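Local atomic coordinates of OxsB protein (Bacillus megaterium, PDB entry 5UL3), a protein that catalyses the oxidative ring contraction of dAMP to an oxetane aldehyde in oxetanocin A biosynthesis, using cobalamin, S-adenosylmethionine and a [4Fe-4S] cluster. Residues S144-K149 with T244-I249; M160-T165 with G296-F301; D238-Y243 with A278-F283; Q454-L459 with L493-A498; L469-I474 with K531-I536. One frame throughout, in Å; residues are numbered along the deposited sequence.

Contact 1 of 5, residues S144-K149 with T244-I249; sequences SSYLRK and TLRDLI
L147 and R246 mark the closest backbone approach, CA to CA 7.2 Å, of two helical segments, S144-K149 and T244-I249, whose axes pass 10.6 Å apart at a crossing angle of -50°. L147 reaches over with both methyls: its CD1 lies 4.0 Å from L245 CD1, the two side chains crossing at about a right angle, and its CD2 lies 3.8 Å from I249 CD1, one helical turn further on. Y146 has CG anti to the backbone N (chi1 168°), and its OH ends against the aliphatic part of R246, 3.7 Å from R246 CD. The R246 chain then bends at chi3 and leads away, its NE making a salt bridge to D247 OD1 of 2.8 Å within its own helix. The pairing is a mainly apolar packing of two angled helices in the Rossmann-fold cobalamin domain, and L245 also approaches the cofactor. Beneath, L147 rests on V155 of strand 154-159 and L248 on L235 of strand 235-237, while Y146 packs on E242 and Y243 of helix 242-252.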
# COMPACT_ATOMS: atom_id res chain seq x y z
N SER A 144 -15.79 6.39 2.63
CA SER A 144 -16.97 6.12 3.45
C SER A 144 -16.94 6.91 4.75
O SER A 144 -17.92 7.57 5.11
CB SER A 144 -17.07 4.61 3.73
OG SER A 144 -18.09 4.33 4.66
N SER A 145 -15.84 6.81 5.50
CA SER A 145 -15.85 7.44 6.82
C SER A 145 -15.90 8.96 6.73
O SER A 145 -16.53 9.61 7.58
CB SER A 145 -14.66 6.97 7.65
OG SER A 145 -13.41 7.43 7.09
N TYR A 146 -15.26 9.54 5.72
CA TYR A 146 -15.37 10.98 5.48
C TYR A 146 -16.84 11.38 5.27
O TYR A 146 -17.33 12.32 5.91
CB TYR A 146 -14.51 11.37 4.27
CG TYR A 146 -14.81 12.78 3.81
CD1 TYR A 146 -14.26 13.88 4.45
CD2 TYR A 146 -15.72 13.01 2.78
CE1 TYR A 146 -14.58 15.17 4.05
CE2 TYR A 146 -16.06 14.28 2.39
CZ TYR A 146 -15.48 15.36 3.02
OH TYR A 146 -15.83 16.63 2.62
N LEU A 147 -17.54 10.67 4.38
CA LEU A 147 -18.94 11.00 4.10
C LEU A 147 -19.83 10.79 5.31
O LEU A 147 -20.77 11.57 5.55
CB LEU A 147 -19.45 10.17 2.92
CG LEU A 147 -18.81 10.50 1.57
CD1 LEU A 147 -19.31 9.51 0.49
CD2 LEU A 147 -19.07 11.94 1.14
N ARG A 148 -19.58 9.72 6.09
CA ARG A 148 -20.39 9.49 7.29
C ARG A 148 -20.15 10.55 8.35
O ARG A 148 -21.10 11.03 8.99
CB ARG A 148 -20.12 8.08 7.86
CG ARG A 148 -20.62 6.99 6.93
CD ARG A 148 -20.31 5.60 7.49
NE ARG A 148 -20.88 4.55 6.65
CZ ARG A 148 -20.50 3.27 6.71
NH1 ARG A 148 -19.55 2.89 7.56
NH2 ARG A 148 -21.06 2.38 5.91
N LYS A 149 -18.88 10.94 8.56
CA LYS A 149 -18.60 11.93 9.58
C LYS A 149 -19.20 13.28 9.22
O LYS A 149 -19.74 13.98 10.08
CB LYS A 149 -17.10 12.07 9.82
CG LYS A 149 -16.76 13.12 10.88
CD LYS A 149 -15.24 13.17 11.17
CE LYS A 149 -14.93 14.11 12.36
NZ LYS A 149 -13.72 13.66 13.14
N THR A 244 -14.42 15.22 -3.97
CA THR A 244 -15.12 14.83 -5.18
C THR A 244 -16.50 14.26 -4.84
O THR A 244 -17.51 14.68 -5.42
CB THR A 244 -14.28 13.81 -5.95
OG1 THR A 244 -13.13 14.46 -6.52
CG2 THR A 244 -15.09 13.15 -7.07
N LEU A 245 -16.55 13.33 -3.90
CA LEU A 245 -17.84 12.73 -3.55
C LEU A 245 -18.74 13.74 -2.86
O LEU A 245 -19.94 13.80 -3.16
CB LEU A 245 -17.63 11.48 -2.68
CG LEU A 245 -17.03 10.27 -3.42
CD1 LEU A 245 -16.67 9.17 -2.43
CD2 LEU A 245 -18.02 9.74 -4.44
N ARG A 246 -18.18 14.56 -1.97
CA ARG A 246 -18.94 15.67 -1.40
C ARG A 246 -19.62 16.50 -2.49
O ARG A 246 -20.80 16.86 -2.37
CB ARG A 246 -18.01 16.57 -0.57
CG ARG A 246 -18.67 17.83 -0.04
CD ARG A 246 -17.61 18.89 0.31
NE ARG A 246 -16.91 19.38 -0.88
CZ ARG A 246 -15.80 20.11 -0.85
NH1 ARG A 246 -15.25 20.44 0.31
NH2 ARG A 246 -15.25 20.51 -1.98
N ASP A 247 -18.89 16.81 -3.55
CA ASP A 247 -19.42 17.71 -4.57
C ASP A 247 -20.37 16.99 -5.52
O ASP A 247 -21.31 17.62 -6.02
CB ASP A 247 -18.27 18.37 -5.35
CG ASP A 247 -17.61 19.49 -4.55
OD1 ASP A 247 -18.05 19.78 -3.43
OD2 ASP A 247 -16.63 20.09 -5.07
N LEU A 248 -20.17 15.69 -5.76
CA LEU A 248 -21.16 14.94 -6.54
C LEU A 248 -22.50 14.88 -5.81
O LEU A 248 -23.56 14.91 -6.44
CB LEU A 248 -20.66 13.53 -6.81
CG LEU A 248 -19.49 13.44 -7.79
CD1 LEU A 248 -19.07 11.99 -7.92
CD2 LEU A 248 -19.89 14.01 -9.13
N ILE A 249 -22.46 14.82 -4.48
CA ILE A 249 -23.68 14.86 -3.67
C ILE A 249 -24.35 16.22 -3.81
O ILE A 249 -25.56 16.32 -3.98
CB ILE A 249 -23.34 14.52 -2.21
CG1 ILE A 249 -22.97 13.03 -2.08
CG2 ILE A 249 -24.49 14.87 -1.27
CD1 ILE A 249 -22.30 12.69 -0.76

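Contact 2 of 5, residues M160-T165 with G296-F301; sequences MQVGTT and GEISKF
Q161, in the loop after strand 154-159, meets G296-F301 only loosely, its carbonyl O near the F301 ring; its side chain turns to the cofactor instead, with NE2 hydrogen-bonded to the R135 carbonyl and OE1 in a weak bond to cobalamin. V162 carries the contact. Its CG1, anti to the carbonyl carbon, sits 3.8 Å from E297 CB and 4.0 Å from I298 CG1. Its CA lies over one face of the F301 ring, 4.1 Å from the centroid and 15° off the normal, a CH-pi contact. The V162 carbonyl O comes 3.1 Å from F301 CZ and also accepts a hydrogen bond from a water 2.7 Å away; the same water donates to E297 OE1, bridging backbone and carboxylate. E297 curls back at chi2 (-60°), which brings its CD round toward that water. G163 follows with a positive phi (99°), at which a CB would be jammed against the V162 carbonyl O. The arrangement joins a loop at the C-terminal end of a parallel Rossmann strand, where cobalamin is bound, to the short helix 295-300 that leads into the first strand of the partial TIM barrel of the radical SAM domain.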
# COMPACT_ATOMS: atom_id res chain seq x y z
N MET A 160 -14.49 -6.73 -3.36
CA MET A 160 -14.18 -8.00 -4.03
C MET A 160 -13.05 -8.76 -3.37
O MET A 160 -12.89 -9.95 -3.66
CB MET A 160 -13.82 -7.75 -5.49
CG MET A 160 -14.99 -7.25 -6.33
SD MET A 160 -14.55 -7.14 -8.06
CE MET A 160 -14.55 -8.90 -8.49
N GLN A 161 -12.28 -8.14 -2.46
CA GLN A 161 -11.22 -8.89 -1.79
C GLN A 161 -11.77 -10.06 -1.00
O GLN A 161 -11.06 -11.06 -0.81
CB GLN A 161 -10.45 -8.00 -0.82
CG GLN A 161 -9.55 -6.97 -1.43
CD GLN A 161 -8.76 -6.29 -0.32
OE1 GLN A 161 -7.59 -6.61 -0.11
NE2 GLN A 161 -9.41 -5.43 0.43
N VAL A 162 -12.98 -9.95 -0.48
CA VAL A 162 -13.54 -11.00 0.36
C VAL A 162 -14.45 -11.93 -0.45
O VAL A 162 -15.31 -12.61 0.12
CB VAL A 162 -14.27 -10.43 1.59
CG1 VAL A 162 -13.29 -9.66 2.50
CG2 VAL A 162 -15.46 -9.54 1.20
N GLY A 163 -14.28 -11.96 -1.77
CA GLY A 163 -14.90 -12.94 -2.62
C GLY A 163 -16.16 -12.51 -3.33
O GLY A 163 -16.70 -13.30 -4.12
N THR A 164 -16.65 -11.30 -3.10
CA THR A 164 -17.86 -10.84 -3.77
C THR A 164 -17.65 -10.83 -5.28
O THR A 164 -16.71 -10.22 -5.79
CB THR A 164 -18.24 -9.43 -3.28
OG1 THR A 164 -18.21 -9.42 -1.85
CG2 THR A 164 -19.65 -9.08 -3.76
N THR A 165 -18.54 -11.52 -6.00
CA THR A 165 -18.41 -11.65 -7.45
C THR A 165 -19.07 -10.49 -8.18
O THR A 165 -19.88 -9.75 -7.62
CB THR A 165 -19.05 -12.96 -7.93
OG1 THR A 165 -20.46 -12.91 -7.65
CG2 THR A 165 -18.43 -14.16 -7.22
N GLY A 296 -15.08 -7.80 9.49
CA GLY A 296 -15.47 -9.16 9.85
C GLY A 296 -15.16 -10.17 8.76
O GLY A 296 -14.62 -11.24 9.02
N GLU A 297 -15.48 -9.83 7.51
CA GLU A 297 -15.16 -10.73 6.41
C GLU A 297 -13.66 -10.79 6.15
O GLU A 297 -13.14 -11.85 5.80
CB GLU A 297 -15.91 -10.31 5.15
CG GLU A 297 -17.41 -10.58 5.24
CD GLU A 297 -17.71 -12.07 5.43
OE1 GLU A 297 -17.31 -12.87 4.56
OE2 GLU A 297 -18.32 -12.44 6.46
N ILE A 298 -12.96 -9.66 6.31
CA ILE A 298 -11.50 -9.68 6.17
C ILE A 298 -10.88 -10.65 7.17
O ILE A 298 -9.92 -11.36 6.85
CB ILE A 298 -10.94 -8.26 6.34
CG1 ILE A 298 -11.31 -7.42 5.13
CG2 ILE A 298 -9.42 -8.28 6.54
CD1 ILE A 298 -11.07 -5.94 5.36
N SER A 299 -11.42 -10.69 8.40
CA SER A 299 -10.85 -11.58 9.41
C SER A 299 -11.09 -13.04 9.06
O SER A 299 -10.27 -13.90 9.40
CB SER A 299 -11.42 -11.27 10.79
OG SER A 299 -12.68 -11.87 11.00
N LYS A 300 -12.20 -13.34 8.40
CA LYS A 300 -12.49 -14.71 7.98
C LYS A 300 -11.51 -15.18 6.92
O LYS A 300 -11.22 -16.38 6.83
CB LYS A 300 -13.94 -14.79 7.50
CG LYS A 300 -14.28 -15.94 6.55
CD LYS A 300 -15.74 -15.83 6.11
CE LYS A 300 -16.14 -16.93 5.12
NZ LYS A 300 -17.59 -16.86 4.78
N PHE A 301 -10.95 -14.25 6.13
CA PHE A 301 -9.94 -14.56 5.14
C PHE A 301 -8.53 -14.35 5.67
O PHE A 301 -7.58 -14.31 4.87
CB PHE A 301 -10.15 -13.72 3.88
CG PHE A 301 -11.34 -14.11 3.05
CD1 PHE A 301 -12.63 -13.93 3.53
CD2 PHE A 301 -11.17 -14.63 1.78
CE1 PHE A 301 -13.73 -14.29 2.77
CE2 PHE A 301 -12.27 -14.99 1.00
CZ PHE A 301 -13.55 -14.82 1.50
O HOH W 1 -17.11 -12.69 2.11

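Contact 3 of 5, residues D238-Y243 with A278-F283; sequences DKEGEY and AETVNF
V281 is the residue around which the contact closes. Its backbone N gives a nearly straight hydrogen bond of 2.8 Å to E240 OE1 (170° at the hydrogen), arriving on the syn side of the carboxylate and 26° out of its plane. V281 CG2, anti to its own carbonyl carbon, stands over the centre of the Y243 ring, 3.9 Å from the centroid, in a CH-pi contact, and also packs 3.4 Å from E240 OE1. The next amide, N282 N, donates to Y243 OH at 3.0 Å. Two waters add bridges: one donates to E240 OE2 and the V281 carbonyl O, the other accepts from K239 NZ and A278 N. Further out, R311 and R331 form salt bridges to E240 OE2, and E286 holds Y243 OH. E242 OE1 hydrogen-bonds cobalamin, and R311, gripping OE2 of the same carboxylate, is placed to orient it. The loop D238-G241 links strand 235-237 to helix 242-252, with Y146 of helix 138-149 packed against E242 and Y243, and A278-N282 runs from strand 273-275 to helix 283-286.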
# COMPACT_ATOMS: atom_id res chain seq x y z
N ASP A 238 -9.76 12.30 -10.30
CA ASP A 238 -8.35 12.38 -10.70
C ASP A 238 -7.39 12.16 -9.53
O ASP A 238 -6.31 11.60 -9.73
CB ASP A 238 -8.06 13.75 -11.32
CG ASP A 238 -8.70 13.92 -12.70
OD1 ASP A 238 -8.93 12.89 -13.37
OD2 ASP A 238 -8.94 15.07 -13.10
N LYS A 239 -7.76 12.59 -8.33
CA LYS A 239 -6.84 12.51 -7.19
C LYS A 239 -7.58 11.98 -5.96
O LYS A 239 -8.09 10.86 -5.98
CB LYS A 239 -6.21 13.88 -6.93
CG LYS A 239 -5.26 14.29 -8.09
CD LYS A 239 -5.15 15.78 -8.24
CE LYS A 239 -4.33 16.11 -9.50
NZ LYS A 239 -4.09 17.58 -9.62
N GLU A 240 -7.60 12.74 -4.88
CA GLU A 240 -8.34 12.28 -3.70
C GLU A 240 -9.85 12.28 -3.98
O GLU A 240 -10.36 13.12 -4.73
CB GLU A 240 -8.05 13.19 -2.49
CG GLU A 240 -6.63 13.04 -1.93
CD GLU A 240 -6.26 14.17 -1.00
OE1 GLU A 240 -6.40 15.34 -1.42
OE2 GLU A 240 -5.85 13.90 0.15
N GLY A 241 -10.56 11.37 -3.33
CA GLY A 241 -11.98 11.21 -3.59
C GLY A 241 -12.94 11.93 -2.66
O GLY A 241 -14.12 12.08 -3.01
N GLU A 242 -12.47 12.38 -1.50
CA GLU A 242 -13.37 12.88 -0.46
C GLU A 242 -14.18 14.07 -0.93
O GLU A 242 -15.42 14.08 -0.87
CB GLU A 242 -12.57 13.25 0.79
CG GLU A 242 -12.02 12.07 1.60
CD GLU A 242 -10.67 11.52 1.11
OE1 GLU A 242 -10.22 11.83 -0.02
OE2 GLU A 242 -10.07 10.74 1.88
N TYR A 243 -13.51 15.13 -1.37
CA TYR A 243 -14.23 16.32 -1.80
C TYR A 243 -14.95 16.11 -3.12
O TYR A 243 -15.98 16.74 -3.37
CB TYR A 243 -13.28 17.51 -1.94
CG TYR A 243 -12.65 17.96 -0.65
CD1 TYR A 243 -13.12 17.52 0.58
CD2 TYR A 243 -11.58 18.85 -0.66
CE1 TYR A 243 -12.54 17.94 1.76
CE2 TYR A 243 -10.99 19.27 0.51
CZ TYR A 243 -11.47 18.82 1.71
OH TYR A 243 -10.88 19.25 2.88
N ALA A 278 -8.60 20.11 -8.25
CA ALA A 278 -8.77 19.33 -7.02
C ALA A 278 -8.11 20.07 -5.87
O ALA A 278 -6.89 20.29 -5.88
CB ALA A 278 -8.15 17.95 -7.18
N GLU A 279 -8.91 20.48 -4.90
CA GLU A 279 -8.38 21.09 -3.69
C GLU A 279 -7.88 19.96 -2.78
O GLU A 279 -8.64 19.05 -2.44
CB GLU A 279 -9.45 21.92 -3.00
CG GLU A 279 -9.10 22.42 -1.61
CD GLU A 279 -10.32 22.87 -0.82
OE1 GLU A 279 -11.42 22.97 -1.39
OE2 GLU A 279 -10.18 23.11 0.40
N THR A 280 -6.60 20.01 -2.40
CA THR A 280 -6.06 18.94 -1.58
C THR A 280 -6.82 18.83 -0.26
O THR A 280 -7.15 19.83 0.39
CB THR A 280 -4.57 19.18 -1.33
OG1 THR A 280 -3.90 19.13 -2.59
CG2 THR A 280 -4.01 18.08 -0.42
N VAL A 281 -7.13 17.59 0.13
CA VAL A 281 -8.00 17.36 1.28
C VAL A 281 -7.30 17.78 2.57
O VAL A 281 -6.09 17.57 2.76
CB VAL A 281 -8.42 15.88 1.33
CG1 VAL A 281 -9.12 15.55 2.66
CG2 VAL A 281 -9.36 15.58 0.16
N ASN A 282 -8.06 18.39 3.49
CA ASN A 282 -7.55 18.72 4.81
C ASN A 282 -7.51 17.42 5.63
O ASN A 282 -8.36 17.16 6.49
CB ASN A 282 -8.42 19.79 5.45
CG ASN A 282 -7.95 20.18 6.83
OD1 ASN A 282 -6.83 19.83 7.23
ND2 ASN A 282 -8.79 20.90 7.56
N PHE A 283 -6.51 16.59 5.32
CA PHE A 283 -6.41 15.24 5.89
C PHE A 283 -6.26 15.29 7.41
O PHE A 283 -6.85 14.46 8.11
CB PHE A 283 -5.22 14.51 5.26
CG PHE A 283 -5.09 13.06 5.65
CD1 PHE A 283 -6.05 12.14 5.29
CD2 PHE A 283 -3.96 12.62 6.35
CE1 PHE A 283 -5.92 10.78 5.63
CE2 PHE A 283 -3.82 11.29 6.69
CZ PHE A 283 -4.81 10.37 6.33
O HOH W 2 -6.06 19.50 -9.77
O HOH W 3 -4.61 15.34 1.88

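Contact 4 of 5, residues Q454-L459 with L493-A498; sequences QNIIAL and LERTDA
R495 NH2, 2.7 Å from D497 OD2, makes the shortest polar bond here, in the loop that follows helix 484-493 within the partial TIM barrel of the radical SAM domain, where the loop packs on helix 452-464. R495 grips D497 side-on: its NE meets OD1 at 2.9 Å through the syn lone pair, and NH2 meets OD2 on the syn side, both partners close to the guanidinium plane. With its NH1 also salt-bridged to E453, just ahead of Q454-L459, the group is fixed in rotation, with one face turned to I456. I456 CG1 lies over that face 3.5 Å from R495 NH1, toward the rim, while CG2 comes 3.8 Å from R495 NH2. The bend of R495 at chi3 (66°) sets NE on course for D497. R495 CD lies 3.7 Å from I456 CD1. The guanidinium thus bridges D497 and E453, which would balance its charge; its in-plane N-H groups serve D497 while I456 packs on one face. Next along the loop, D497 O accepts from R460 NH2; L459, which packs on I471 of strand 470-473, brings its backbone C to 3.8 Å from A498 O. I456 CD1 touches A498 CB at 3.7 Å.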
# COMPACT_ATOMS: atom_id res chain seq x y z
N GLN A 454 25.88 6.19 1.95
CA GLN A 454 24.79 6.66 2.81
C GLN A 454 23.74 5.57 2.99
O GLN A 454 23.18 5.41 4.08
CB GLN A 454 24.16 7.90 2.21
CG GLN A 454 22.90 8.42 2.90
CD GLN A 454 22.37 9.65 2.15
OE1 GLN A 454 22.79 9.90 1.02
NE2 GLN A 454 21.46 10.39 2.76
N ASN A 455 23.46 4.82 1.92
CA ASN A 455 22.50 3.72 2.04
C ASN A 455 23.00 2.65 3.00
O ASN A 455 22.23 2.14 3.83
CB ASN A 455 22.23 3.13 0.66
CG ASN A 455 21.32 3.99 -0.18
OD1 ASN A 455 20.37 4.58 0.33
ND2 ASN A 455 21.58 4.05 -1.47
N ILE A 456 24.28 2.29 2.90
CA ILE A 456 24.87 1.32 3.82
C ILE A 456 24.66 1.77 5.27
O ILE A 456 24.22 1.00 6.13
CB ILE A 456 26.37 1.12 3.52
CG1 ILE A 456 26.57 0.40 2.18
CG2 ILE A 456 27.05 0.40 4.68
CD1 ILE A 456 26.09 -1.08 2.20
N ILE A 457 24.97 3.04 5.55
CA ILE A 457 24.88 3.51 6.93
C ILE A 457 23.44 3.52 7.42
O ILE A 457 23.17 3.20 8.58
CB ILE A 457 25.55 4.89 7.06
CG1 ILE A 457 27.06 4.75 6.86
CG2 ILE A 457 25.24 5.51 8.43
CD1 ILE A 457 27.76 6.06 6.53
N ALA A 458 22.49 3.90 6.55
CA ALA A 458 21.09 3.86 6.96
C ALA A 458 20.70 2.45 7.39
O ALA A 458 20.03 2.26 8.41
CB ALA A 458 20.17 4.34 5.84
N LEU A 459 21.13 1.44 6.63
CA LEU A 459 20.78 0.06 6.96
C LEU A 459 21.44 -0.38 8.25
O LEU A 459 20.84 -1.12 9.05
CB LEU A 459 21.18 -0.88 5.82
CG LEU A 459 20.55 -0.63 4.45
CD1 LEU A 459 21.05 -1.68 3.43
CD2 LEU A 459 19.03 -0.62 4.55
N LEU A 493 25.69 -4.91 -2.94
CA LEU A 493 24.84 -5.98 -2.43
C LEU A 493 25.61 -7.07 -1.69
O LEU A 493 25.03 -7.76 -0.86
CB LEU A 493 24.06 -6.61 -3.59
CG LEU A 493 23.02 -5.66 -4.20
CD1 LEU A 493 22.64 -6.18 -5.54
CD2 LEU A 493 21.78 -5.56 -3.29
N GLU A 494 26.90 -7.23 -1.98
CA GLU A 494 27.75 -8.19 -1.30
C GLU A 494 28.37 -7.65 -0.02
O GLU A 494 29.04 -8.40 0.69
CB GLU A 494 28.85 -8.68 -2.25
CG GLU A 494 28.32 -9.59 -3.34
CD GLU A 494 29.26 -9.77 -4.51
OE1 GLU A 494 30.49 -9.72 -4.30
OE2 GLU A 494 28.76 -9.94 -5.65
N ARG A 495 28.15 -6.38 0.32
CA ARG A 495 28.76 -5.83 1.53
C ARG A 495 28.20 -6.52 2.77
O ARG A 495 26.99 -6.71 2.89
CB ARG A 495 28.55 -4.32 1.60
CG ARG A 495 29.45 -3.59 0.62
CD ARG A 495 29.38 -2.11 0.78
NE ARG A 495 29.91 -1.67 2.07
CZ ARG A 495 30.19 -0.40 2.34
NH1 ARG A 495 30.00 0.53 1.42
NH2 ARG A 495 30.66 -0.07 3.54
N THR A 496 29.09 -6.89 3.69
CA THR A 496 28.71 -7.53 4.94
C THR A 496 28.90 -6.62 6.14
O THR A 496 28.75 -7.06 7.29
CB THR A 496 29.51 -8.84 5.12
OG1 THR A 496 30.92 -8.56 5.03
CG2 THR A 496 29.13 -9.83 4.04
N ASP A 497 29.20 -5.34 5.92
CA ASP A 497 29.35 -4.39 7.02
C ASP A 497 28.15 -3.46 7.14
O ASP A 497 28.27 -2.38 7.72
CB ASP A 497 30.64 -3.59 6.85
CG ASP A 497 30.63 -2.74 5.59
OD1 ASP A 497 29.89 -3.08 4.65
OD2 ASP A 497 31.38 -1.74 5.55
N ALA A 498 27.00 -3.86 6.61
CA ALA A 498 25.79 -3.06 6.68
C ALA A 498 24.78 -3.60 7.68
O ALA A 498 24.28 -2.86 8.52
CB ALA A 498 25.15 -2.96 5.29

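Contact 5 of 5, residues L469-I474 with K531-I536; sequences LRIGFI and KPVYTI. With EDO (1,2-ethanediol), chain F.
I471 and I536 meet both through backbone and side chain. I471 N donates to the I536 carbonyl O at 2.9 Å, with 156° at the hydrogen; R470 CA adds a CA-H...O contact of 3.4 Å to the same oxygen. Both isoleucines hold CG1 in the crowded position between backbone N and carbonyl carbon, I471 with chi1 68° and I536 with chi1 62°. In each, CG2 is thereby anti to the carbonyl carbon, and the two side chains cross at about a right angle, I471 CG2 lying 3.6 Å from I536 CD1. The other branch of I471 runs on extended, and its CD1 reaches V533 CG1 at 3.7 Å, again crossing at about a right angle. I471 belongs to strand 470-473, an outermost strand of the sheet, parallel to its neighbour 432-436, in the partial TIM barrel; its partners sit on a short 3-10 turn, V533-T535, and the residue after it, so irregular chain covers the side of the last strand. L469 completes the apolar patch: its CB is 3.9 Å from I536 CD1, while its carbonyl O lies 3.6 Å from I536 CB. The turn is tied by P532 O, which accepts from both T535 N and T535 OG1, the hydroxyl at 2.7 Å. A 1,2-ethanediol, probably from the crystallisation liquor, accepts a weak hydrogen bond from L469 N at its O2.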
# COMPACT_ATOMS: atom_id res chain seq x y z
N LEU A 469 14.47 -5.31 8.34
CA LEU A 469 14.46 -4.54 7.10
C LEU A 469 14.15 -5.35 5.85
O LEU A 469 14.50 -6.54 5.76
CB LEU A 469 15.84 -3.91 6.88
CG LEU A 469 16.29 -2.95 7.92
CD1 LEU A 469 17.78 -2.63 7.70
CD2 LEU A 469 15.42 -1.74 7.67
N ARG A 470 13.55 -4.67 4.87
CA ARG A 470 13.46 -5.07 3.47
C ARG A 470 13.89 -3.86 2.66
O ARG A 470 13.60 -2.73 3.07
CB ARG A 470 12.02 -5.43 3.04
CG ARG A 470 11.59 -6.87 3.14
CD ARG A 470 10.42 -7.13 2.18
NE ARG A 470 9.59 -5.94 1.93
CZ ARG A 470 8.66 -5.49 2.77
NH1 ARG A 470 8.43 -6.12 3.92
NH2 ARG A 470 7.95 -4.41 2.47
N ILE A 471 14.54 -4.05 1.52
CA ILE A 471 14.90 -2.90 0.67
C ILE A 471 14.39 -3.12 -0.75
O ILE A 471 14.41 -4.24 -1.26
CB ILE A 471 16.42 -2.60 0.67
CG1 ILE A 471 17.23 -3.70 -0.04
CG2 ILE A 471 16.90 -2.33 2.10
CD1 ILE A 471 18.71 -3.34 -0.23
N GLY A 472 13.93 -2.05 -1.39
CA GLY A 472 13.72 -2.09 -2.82
C GLY A 472 15.05 -1.96 -3.54
O GLY A 472 15.97 -1.28 -3.08
N PHE A 473 15.18 -2.66 -4.66
CA PHE A 473 16.43 -2.60 -5.43
C PHE A 473 16.10 -2.83 -6.89
O PHE A 473 15.55 -3.87 -7.25
CB PHE A 473 17.44 -3.64 -4.93
CG PHE A 473 18.88 -3.28 -5.26
CD1 PHE A 473 19.45 -3.67 -6.46
CD2 PHE A 473 19.63 -2.52 -4.38
CE1 PHE A 473 20.77 -3.30 -6.77
CE2 PHE A 473 20.94 -2.16 -4.67
CZ PHE A 473 21.51 -2.56 -5.87
N ILE A 474 16.41 -1.84 -7.73
CA ILE A 474 16.12 -1.95 -9.15
C ILE A 474 17.46 -2.09 -9.86
O ILE A 474 18.09 -1.08 -10.17
CB ILE A 474 15.34 -0.74 -9.66
CG1 ILE A 474 14.11 -0.46 -8.77
CG2 ILE A 474 14.88 -0.97 -11.07
CD1 ILE A 474 13.55 0.96 -8.97
N LYS A 531 25.72 -11.16 7.25
CA LYS A 531 24.97 -11.46 6.03
C LYS A 531 25.09 -10.31 5.04
O LYS A 531 25.07 -9.14 5.43
CB LYS A 531 23.51 -11.68 6.35
CG LYS A 531 23.28 -12.73 7.43
CD LYS A 531 21.94 -13.41 7.24
CE LYS A 531 21.99 -14.85 7.76
NZ LYS A 531 23.11 -15.63 7.15
N PRO A 532 25.22 -10.61 3.75
CA PRO A 532 25.31 -9.54 2.75
C PRO A 532 23.97 -8.85 2.55
O PRO A 532 22.90 -9.38 2.85
CB PRO A 532 25.77 -10.25 1.48
CG PRO A 532 25.46 -11.70 1.70
CD PRO A 532 25.48 -11.94 3.18
N VAL A 533 24.06 -7.63 2.00
CA VAL A 533 22.88 -6.79 1.82
C VAL A 533 21.83 -7.48 0.96
O VAL A 533 20.63 -7.35 1.20
CB VAL A 533 23.28 -5.42 1.23
CG1 VAL A 533 22.03 -4.63 0.82
CG2 VAL A 533 24.11 -4.63 2.23
N TYR A 534 22.26 -8.24 -0.07
CA TYR A 534 21.25 -8.83 -0.95
C TYR A 534 20.28 -9.74 -0.21
O TYR A 534 19.19 -10.00 -0.72
CB TYR A 534 21.90 -9.59 -2.12
CG TYR A 534 22.74 -10.81 -1.78
CD1 TYR A 534 22.16 -12.00 -1.36
CD2 TYR A 534 24.13 -10.78 -1.96
CE1 TYR A 534 22.95 -13.13 -1.07
CE2 TYR A 534 24.92 -11.91 -1.68
CZ TYR A 534 24.33 -13.07 -1.23
OH TYR A 534 25.12 -14.17 -0.95
N THR A 535 20.62 -10.19 1.01
CA THR A 535 19.69 -11.04 1.75
C THR A 535 18.41 -10.31 2.14
O THR A 535 17.42 -10.98 2.44
CB THR A 535 20.37 -11.62 3.01
OG1 THR A 535 20.78 -10.57 3.91
CG2 THR A 535 21.58 -12.49 2.65
N ILE A 536 18.36 -8.98 2.13
CA ILE A 536 17.14 -8.27 2.48
C ILE A 536 16.49 -7.57 1.28
O ILE A 536 15.57 -6.76 1.46
CB ILE A 536 17.37 -7.28 3.64
CG1 ILE A 536 18.39 -6.21 3.24
CG2 ILE A 536 17.85 -8.02 4.89
CD1 ILE A 536 18.36 -4.98 4.14
C1 EDO F . 18.25 -8.16 9.50
O1 EDO F . 19.62 -7.73 9.41
C2 EDO F . 17.28 -7.04 9.10
O2 EDO F . 16.05 -7.64 8.64

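How the contacts relate
Contacts 1 and 3 share helix 242-252 and touch, Y146 CE2 lying 3.3 Å from E242 O, so the cobalamin-binding turn of contact 3 leads directly into the helix pair of contact 1. Contact 2 reaches cobalamin separately, through Q161; its centre is about 28 Å from that of contact 3. Contacts 4 and 5 form a second group in the radical SAM domain, centres about 9 Å apart, joined by probable hydrogen bonds L493 O to Y534 N (2.9 Å) and R495 O to V533 N (3.2 Å). The I471 side chain comes about 7 Å from that of E436, which binds S-adenosylmethionine. Centres of contacts 1 and 4 are about 46 Å apart, on opposite sides of the chain's centre.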